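PDB 5DWM: phosphinothricin N-acetyltransferase from Brucella ovis, which probably transfers an acyl group, with acetyl-CoA as donor, as a member of the GNAT acetyltransferase family. Local coordinates for residues Thr22-Ala25 and Ile26-Ala30; Lys140-Ser144 and Leu145-His149. One frame throughout, in Å; residues are numbered along the deposited sequence.

Interaction 1 of 2, residues Thr22-Ala25 and Ile26-Ala30; sequences TITA and IYTQA
Ile26, Tyr27, Thr28 and Gln29 each donate a backbone N-H to the residue four places earlier, Thr22 to Ala25, so the two segments are successive turns of one alpha-helix. The bond from Ile26 N to Thr22 O is 2.8 Å long and that from Gln29 N to Ala25 O is 3.2 Å. Thr24 O is gripped twice by the same residue. Thr28 N reaches it from one face of the carbonyl plane. Thr28 OG1 donates to Thr24 O from the other face, at 2.8 Å, and lies 38° out of the plane. The hydroxyl stands beside its own backbone N, anti to the carbonyl carbon (chi1 -70°), which turns it back toward the preceding turn. This bond uses the hydroxyl proton within the helix. Thr24 repeats the pattern one turn earlier, its OG1 bonding to Ile20 O. Thr24 CG2 comes 4.1 Å from Thr28 OG1.

On another side of the helix, Ile26 CG1 runs back over Thr22 O, 3.3 Å away. Ile26 CD1 then meets Thr22 CG2 at 4.1 Å. Gln29 folds back at chi2 (-46°), and a water joins its end to the turn before. The water accepts from Gln29 NE2 at 2.7 Å and donates to Ala25 O at 2.9 Å, giving that carbonyl a second donor.

Tyr27 has CG anti to its backbone N, and its OH bonds to Glu39 and Ser37. Ile23, Ile26 and Tyr27 all pack on Tyr74 of strand 70-79, while Ile23, Thr24 and Tyr27 also touch helix 45-58. The bonds and side-chain contacts within the segments are the i to i+4 contacts of an amphipathic helix. Here it is helix 20-33, the first helix of the GNAT fold, lying against the central sheet.

Interaction 2 of 2, residues Lys140-Ser144 and Leu145-His149; sequences KLHES and LGFTH
His142 and Phe147 meet edge to face where helix 136-144 ends. From CB, His142 starts over the root of Phe147, with His142 CB 3.9 Å from Phe147 CG. Its CG stands anti to the carbonyl carbon (chi1 -74°), and the ring carries His142 CD2 over the centre of the Phe147 ring, 3.6 Å above the plane. The planes stand at 88°, a T-shaped pair. ND1 bonds to Ser138 O and NE2 to Asp92, which fixes the rotation of the imidazole.

The backbone between them forms a Schellman motif. Phe147 N donates to His142 O at 3.0 Å, and Gly146 N to Glu143 O at 3.1 Å. Gly146 has positive phi (94°), a conformation that suits glycine, and is the C-prime residue. A water bridges Glu143 O and Phe147 O.

Glu143 extends beyond CG and reaches past the turn. Glu143 OE2 takes the N-H of His149 NE2 at 2.8 Å, through the anti lone pair and in the ring plane.

Leu145 and Leu141 pack on helix 105-119. His142 and Phe147 both face strands 124-129 and 162-172, as the chain turns from helix 136-144 into strand 148-159, outermost in the sheet of this chain.

Overall arrangement
Interaction 1 comes first along the chain, within helix 20-33, and interaction 2 follows much later, where helix 136-144 gives way to strand 148-159. Their centres are 24 Å apart, on opposite sides of the chain's centre. The nearest atoms are about 12 Å apart, so the two do not touch. Both belong to one GNAT domain and meet its mixed sheet. Strand 89-96 links them: interaction 1 reaches it through Tyr95, interaction 2 through Asp92 and Ile94. That strand carries Ile94 and Ile96, which bind acetyl-CoA in this protein. The helix-internal contact and the helix-ending turn therefore border the cofactor-binding strand from separate parts of the fold.

Interaction 1 of 2, residues Thr22-Ala25 and Ile26-Ala30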
loop_
_atom_site.group_PDB
_atom_site.type_symbol
_atom_site.label_atom_id
_atom_site.label_comp_id
_atom_site.label_asym_id
_atom_site.label_seq_id
_atom_site.Cartn_x
_atom_site.Cartn_y
_atom_site.Cartn_z
ATOM N N THR A 22 7.917 -24.557 9.885
ATOM C CA THR A 22 6.731 -24.925 9.116
ATOM C C THR A 22 6.127 -23.717 8.407
ATOM O O THR A 22 5.687 -23.822 7.254
ATOM C CB THR A 22 5.709 -25.607 10.025
ATOM O OG1 THR A 22 6.306 -26.759 10.625
ATOM C CG2 THR A 22 4.492 -26.050 9.225
ATOM N N ILE A 23 6.092 -22.561 9.076
ATOM C CA ILE A 23 5.580 -21.355 8.434
ATOM C C ILE A 23 6.365 -21.045 7.165
ATOM O O ILE A 23 5.785 -20.715 6.121
ATOM C CB ILE A 23 5.584 -20.181 9.428
ATOM C CG1 ILE A 23 4.391 -20.313 10.382
ATOM C CG2 ILE A 23 5.564 -18.850 8.685
ATOM C CD1 ILE A 23 4.494 -19.469 11.605
ATOM N N THR A 24 7.697 -21.156 7.238
ATOM C CA THR A 24 8.532 -20.961 6.056
ATOM C C THR A 24 8.205 -21.973 4.963
ATOM O O THR A 24 8.152 -21.621 3.781
ATOM C CB THR A 24 10.005 -21.024 6.456
ATOM O OG1 THR A 24 10.262 -20.033 7.464
ATOM C CG2 THR A 24 10.907 -20.759 5.251
ATOM N N ALA A 25 7.985 -23.237 5.333
ATOM C CA ALA A 25 7.612 -24.238 4.334
ATOM C C ALA A 25 6.270 -23.912 3.675
ATOM O O ALA A 25 6.119 -24.050 2.452
ATOM C CB ALA A 25 7.589 -25.637 4.961
ATOM N N ILE A 26 5.287 -23.475 4.465
ATOM C CA ILE A 26 3.982 -23.109 3.915
ATOM C C ILE A 26 4.126 -21.933 2.958
ATOM O O ILE A 26 3.603 -21.947 1.838
ATOM C CB ILE A 26 3.000 -22.789 5.054
ATOM C CG1 ILE A 26 2.686 -24.065 5.842
ATOM C CG2 ILE A 26 1.720 -22.154 4.517
ATOM C CD1 ILE A 26 1.860 -23.831 7.091
ATOM N N TYR A 27 4.836 -20.892 3.389
ATOM C CA TYR A 27 4.992 -19.719 2.535
ATOM C C TYR A 27 5.805 -20.046 1.284
ATOM O O TYR A 27 5.516 -19.513 0.201
ATOM C CB TYR A 27 5.604 -18.557 3.331
ATOM C CG TYR A 27 5.580 -17.245 2.574
ATOM C CD1 TYR A 27 4.380 -16.700 2.131
ATOM C CD2 TYR A 27 6.755 -16.569 2.281
ATOM C CE1 TYR A 27 4.349 -15.513 1.411
ATOM C CE2 TYR A 27 6.738 -15.372 1.557
ATOM C CZ TYR A 27 5.524 -14.863 1.129
ATOM O OH TYR A 27 5.471 -13.689 0.425
ATOM N N THR A 28 6.807 -20.925 1.406
ATOM C CA THR A 28 7.592 -21.327 0.241
ATOM C C THR A 28 6.694 -21.893 -0.855
ATOM O O THR A 28 6.820 -21.528 -2.030
ATOM C CB THR A 28 8.663 -22.339 0.660
ATOM O OG1 THR A 28 9.661 -21.674 1.446
ATOM C CG2 THR A 28 9.321 -23.002 -0.566
ATOM N N GLN A 29 5.774 -22.790 -0.486
ATOM C CA GLN A 29 4.859 -23.347 -1.481
ATOM C C GLN A 29 3.957 -22.275 -2.079
ATOM O O GLN A 29 3.695 -22.279 -3.289
ATOM C CB GLN A 29 4.027 -24.479 -0.870
ATOM C CG GLN A 29 4.839 -25.725 -0.573
ATOM C CD GLN A 29 5.738 -26.101 -1.734
ATOM O OE1 GLN A 29 5.269 -26.300 -2.855
ATOM N NE2 GLN A 29 7.044 -26.171 -1.477
ATOM N N ALA A 30 3.466 -21.350 -1.248
ATOM C CA ALA A 30 2.668 -20.238 -1.760
ATOM C C ALA A 30 3.444 -19.408 -2.778
ATOM O O ALA A 30 2.909 -19.037 -3.831
ATOM C CB ALA A 30 2.215 -19.356 -0.601
HETATM O O HOH W 1 7.759 -25.991 1.161
#

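Interaction 2 of 2, residues Lys140-Ser144 and Leu145-His149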
loop_
_atom_site.group_PDB
_atom_site.type_symbol
_atom_site.label_atom_id
_atom_site.label_comp_id
_atom_site.label_asym_id
_atom_site.label_seq_id
_atom_site.Cartn_x
_atom_site.Cartn_y
_atom_site.Cartn_z
ATOM N N LYS A 140 -13.363 -15.332 -1.454
ATOM C CA LYS A 140 -14.529 -15.938 -0.813
ATOM C C LYS A 140 -14.358 -16.022 0.704
ATOM O O LYS A 140 -15.317 -15.806 1.456
ATOM C CB LYS A 140 -14.805 -17.308 -1.429
ATOM N N LEU A 141 -13.142 -16.324 1.176
ATOM C CA LEU A 141 -12.895 -16.352 2.617
ATOM C C LEU A 141 -13.208 -15.002 3.244
ATOM O O LEU A 141 -13.862 -14.920 4.289
ATOM C CB LEU A 141 -11.439 -16.736 2.897
ATOM C CG LEU A 141 -10.868 -16.401 4.286
ATOM C CD1 LEU A 141 -11.583 -17.144 5.390
ATOM C CD2 LEU A 141 -9.360 -16.661 4.358
ATOM N N HIS A 142 -12.749 -13.921 2.610
ATOM C CA HIS A 142 -12.979 -12.601 3.183
ATOM C C HIS A 142 -14.442 -12.191 3.058
ATOM O O HIS A 142 -15.004 -11.606 3.989
ATOM C CB HIS A 142 -12.021 -11.585 2.559
ATOM C CG HIS A 142 -10.608 -11.722 3.046
ATOM N ND1 HIS A 142 -9.702 -12.591 2.473
ATOM C CD2 HIS A 142 -9.957 -11.125 4.073
ATOM C CE1 HIS A 142 -8.553 -12.516 3.121
ATOM N NE2 HIS A 142 -8.679 -11.631 4.092
ATOM N N GLU A 143 -15.078 -12.501 1.926
ATOM C CA GLU A 143 -16.510 -12.246 1.792
ATOM C C GLU A 143 -17.301 -12.944 2.892
ATOM O O GLU A 143 -18.219 -12.356 3.477
ATOM C CB GLU A 143 -17.007 -12.707 0.421
ATOM C CG GLU A 143 -16.539 -11.838 -0.733
ATOM C CD GLU A 143 -16.990 -12.368 -2.078
ATOM O OE1 GLU A 143 -17.454 -13.526 -2.135
ATOM O OE2 GLU A 143 -16.875 -11.622 -3.076
ATOM N N SER A 144 -16.950 -14.195 3.196
ATOM C CA SER A 144 -17.723 -14.951 4.174
ATOM C C SER A 144 -17.604 -14.376 5.580
ATOM O O SER A 144 -18.493 -14.597 6.406
ATOM C CB SER A 144 -17.307 -16.420 4.162
ATOM O OG SER A 144 -16.113 -16.614 4.889
ATOM N N LEU A 145 -16.538 -13.633 5.870
ATOM C CA LEU A 145 -16.359 -13.011 7.174
ATOM C C LEU A 145 -16.740 -11.534 7.185
ATOM O O LEU A 145 -16.372 -10.812 8.117
ATOM C CB LEU A 145 -14.937 -13.232 7.686
ATOM C CG LEU A 145 -14.856 -14.603 8.364
ATOM C CD1 LEU A 145 -13.442 -14.976 8.697
ATOM C CD2 LEU A 145 -15.707 -14.610 9.625
ATOM N N GLY A 146 -17.468 -11.074 6.169
ATOM C CA GLY A 146 -18.065 -9.755 6.183
ATOM C C GLY A 146 -17.261 -8.652 5.534
ATOM O O GLY A 146 -17.689 -7.494 5.580
ATOM N N PHE A 147 -16.115 -8.963 4.943
ATOM C CA PHE A 147 -15.374 -7.936 4.227
ATOM C C PHE A 147 -16.166 -7.512 2.997
ATOM O O PHE A 147 -16.867 -8.319 2.373
ATOM C CB PHE A 147 -14.024 -8.479 3.758
ATOM C CG PHE A 147 -12.978 -8.588 4.835
ATOM C CD1 PHE A 147 -13.059 -9.562 5.824
ATOM C CD2 PHE A 147 -11.861 -7.762 4.808
ATOM C CE1 PHE A 147 -12.077 -9.665 6.790
ATOM C CE2 PHE A 147 -10.872 -7.870 5.768
ATOM C CZ PHE A 147 -10.973 -8.827 6.758
ATOM N N THR A 148 -16.048 -6.237 2.643
ATOM C CA THR A 148 -16.679 -5.708 1.446
ATOM C C THR A 148 -15.616 -5.295 0.437
ATOM O O THR A 148 -14.510 -4.894 0.804
ATOM C CB THR A 148 -17.590 -4.518 1.770
ATOM O OG1 THR A 148 -16.819 -3.469 2.356
ATOM C CG2 THR A 148 -18.663 -4.929 2.761
ATOM N N HIS A 149 -15.954 -5.416 -0.839
ATOM C CA HIS A 149 -15.023 -5.042 -1.892
ATOM C C HIS A 149 -14.811 -3.538 -1.906
ATOM O O HIS A 149 -15.772 -2.766 -1.890
ATOM C CB HIS A 149 -15.575 -5.508 -3.233
ATOM C CG HIS A 149 -15.434 -6.977 -3.445
ATOM N ND1 HIS A 149 -14.280 -7.540 -3.943
ATOM C CD2 HIS A 149 -16.279 -8.005 -3.189
ATOM C CE1 HIS A 149 -14.427 -8.853 -4.003
ATOM N NE2 HIS A 149 -15.633 -9.160 -3.555
HETATM O O HOH W 2 -19.110 -9.630 2.997
#